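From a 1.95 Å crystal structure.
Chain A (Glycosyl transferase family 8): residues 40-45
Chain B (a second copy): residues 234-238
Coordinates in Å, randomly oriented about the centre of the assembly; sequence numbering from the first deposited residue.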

# COMPACT_ATOMS: atom_id res chain seq x y z
N ASN A 40 -14.94 -6.21 -3.41
CA ASN A 40 -13.98 -6.49 -2.34
C ASN A 40 -14.68 -6.98 -1.08
O ASN A 40 -15.91 -6.93 -1.00
N GLN A 41 -13.90 -7.45 -0.11
CA GLN A 41 -14.45 -7.89 1.16
C GLN A 41 -13.96 -7.03 2.31
O GLN A 41 -14.69 -6.79 3.27
N ASP A 42 -12.72 -6.57 2.21
CA ASP A 42 -12.04 -6.02 3.38
C ASP A 42 -11.37 -4.66 3.21
O ASP A 42 -10.59 -4.25 4.06
N ILE A 43 -11.68 -3.95 2.13
CA ILE A 43 -11.10 -2.62 1.93
C ILE A 43 -11.76 -1.58 2.85
O ILE A 43 -12.99 -1.44 2.87
N PRO A 44 -10.94 -0.86 3.63
CA PRO A 44 -11.42 0.15 4.59
C PRO A 44 -12.24 1.26 3.96
O PRO A 44 -11.92 1.72 2.86
N GLN A 45 -13.29 1.69 4.66
CA GLN A 45 -14.22 2.69 4.15
C GLN A 45 -13.55 4.04 3.89
O GLN A 45 -13.98 4.78 2.99
N PRO B 234 -5.23 1.32 13.19
CA PRO B 234 -6.26 2.16 12.56
C PRO B 234 -6.38 1.91 11.06
O PRO B 234 -7.41 2.26 10.48
N TRP B 235 -5.36 1.31 10.44
CA TRP B 235 -5.44 0.99 9.01
C TRP B 235 -6.17 -0.32 8.71
O TRP B 235 -6.40 -0.65 7.53
N ASN B 236 -6.53 -1.07 9.74
CA ASN B 236 -7.30 -2.29 9.53
C ASN B 236 -8.72 -1.95 9.10
O ASN B 236 -9.17 -0.81 9.31
N GLN B 237 -9.43 -2.91 8.51
CA GLN B 237 -10.83 -2.70 8.12
C GLN B 237 -11.64 -2.24 9.34
O GLN B 237 -12.40 -1.27 9.26
N PHE B 238 -11.45 -2.92 10.46
CA PHE B 238 -12.08 -2.51 11.70
C PHE B 238 -11.03 -2.26 12.77
O PHE B 238 -9.97 -2.88 12.78

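How does the start of the chain A stretch prepare the contact without joining it? A:Asn40 is buried and makes no contact with the chain B stretch. With chi1 in p (72°), it folds back over its own backbone, and A:Ile43 N donates a hydrogen bond to A:Asn40 OD1 at 3.1 Å. That bond ties the two ends of the short turn A:Asn40 to A:Ile43 together, and it is within this turn that the backbone carbonyl of A:Gln41 is presented to the other copy.

What does chain B find at A:Gln41 and A:Asp42? It finds mostly backbone. The side chain of A:Gln41 (chi1 m, chi2 t) leads away, and its amide nitrogen is satisfied elsewhere in the structure. The partner here is B:Gln237, the most heavily covered residue of the contact, whose chi1 and chi2 are both t; this extended chain carries its amide across to chain A. B:Gln237 NE2 donates to A:Gln41 O at 3.1 Å, with an N-H...acceptor angle of 148°, the one direct hydrogen bond between the stretches. The other end of the same amide rests against A:Asp42, where B:Gln237 OE1 lies 3.4 Å from A:Asp42 CA and 3.5 Å from A:Asp42 CB. The A:Asp42 carboxylate, set by a p rotamer (63°), leads away from the chain B stretch.

If A:Ile43 points away, how does it still take part? Its side chain (chi1 m, chi2 t) points away from the chain B stretch and does not touch it, leaving the backbone carbonyl to make the link. Water 1 donates to A:Ile43 O at 2.8 Å and accepts from B:Gln237 NE2, also at 2.8 Å. The B:Gln237 amide nitrogen thus serves two chain A carbonyls, one directly and one through water.

Where do the stretches pack without polar bonds, and what closes the contact? A:Pro44, the N-cap residue right before a helix, lays its ring, puckered C-gamma exo, against the chain B backbone: A:Pro44 CG is 3.7 Å from B:Trp235 O and 4.1 Å from B:Gln237 CA. The B:Trp235 side chain (chi1 p) leads away, so its backbone makes this contact. At A:Gln45 a second water completes the join. Water 2 accepts from A:Gln45 N at 3.1 Å and donates to A:Gln45 OE1 at 3.0 Å and to B:Gln237 O at 3.1 Å, so A:Gln45 (chi1 m, chi2 t) reaches the chain B stretch through solvent.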

# COMPACT_ATOMS: atom_id res chain seq x y z
CB ASN A 40 -13.17 -5.23 -2.01
CG ASN A 40 -13.99 -4.17 -1.28
OD1 ASN A 40 -13.78 -3.92 -0.09
ND2 ASN A 40 -14.91 -3.54 -1.99
CB GLN A 41 -14.03 -9.33 1.47
CG GLN A 41 -14.51 -10.39 0.51
CD GLN A 41 -14.25 -11.79 1.04
OE1 GLN A 41 -13.25 -12.43 0.69
NE2 GLN A 41 -15.14 -12.27 1.90
CB ASP A 42 -11.02 -7.04 3.90
CG ASP A 42 -9.92 -7.32 2.88
OD1 ASP A 42 -10.10 -7.04 1.68
OD2 ASP A 42 -8.87 -7.85 3.30
CB ILE A 43 -11.15 -2.16 0.46
CG1 ILE A 43 -10.42 -3.18 -0.43
CG2 ILE A 43 -10.50 -0.79 0.29
CD1 ILE A 43 -10.45 -2.81 -1.91
CB PRO A 44 -10.12 0.72 5.16
CG PRO A 44 -9.16 -0.42 5.09
CD PRO A 44 -9.49 -1.11 3.78
CB GLN A 45 -15.37 2.87 5.14
CG GLN A 45 -16.37 1.71 5.18
CD GLN A 45 -17.22 1.71 6.43
OE1 GLN A 45 -16.73 1.41 7.52
NE2 GLN A 45 -18.49 2.06 6.28
CB PRO B 234 -5.75 3.58 12.81
CG PRO B 234 -4.27 3.44 12.94
CD PRO B 234 -4.08 2.12 13.65
CB TRP B 235 -4.05 0.99 8.37
CG TRP B 235 -3.08 0.04 8.98
CD1 TRP B 235 -2.98 -1.30 8.74
CD2 TRP B 235 -2.04 0.35 9.92
NE1 TRP B 235 -1.96 -1.84 9.48
CE2 TRP B 235 -1.37 -0.85 10.21
CE3 TRP B 235 -1.62 1.53 10.54
CZ2 TRP B 235 -0.29 -0.91 11.10
CZ3 TRP B 235 -0.55 1.47 11.43
CH2 TRP B 235 0.10 0.26 11.70
CB ASN B 236 -7.34 -3.14 10.79
CG ASN B 236 -5.99 -3.70 11.17
OD1 ASN B 236 -5.15 -3.99 10.31
ND2 ASN B 236 -5.77 -3.89 12.47
CB GLN B 237 -11.44 -3.97 7.52
CG GLN B 237 -12.92 -3.80 7.14
CD GLN B 237 -13.50 -4.98 6.39
OE1 GLN B 237 -13.12 -6.13 6.61
NE2 GLN B 237 -14.43 -4.70 5.48
CB PHE B 238 -13.05 -3.59 12.18
CG PHE B 238 -14.01 -4.07 11.12
CD1 PHE B 238 -15.08 -3.29 10.73
CD2 PHE B 238 -13.84 -5.32 10.54
CE1 PHE B 238 -15.97 -3.74 9.75
CE2 PHE B 238 -14.71 -5.78 9.57
CZ PHE B 238 -15.78 -4.99 9.18
O HOH W 1 -14.71 -1.94 5.01
O HOH W 2 -14.11 -0.06 7.02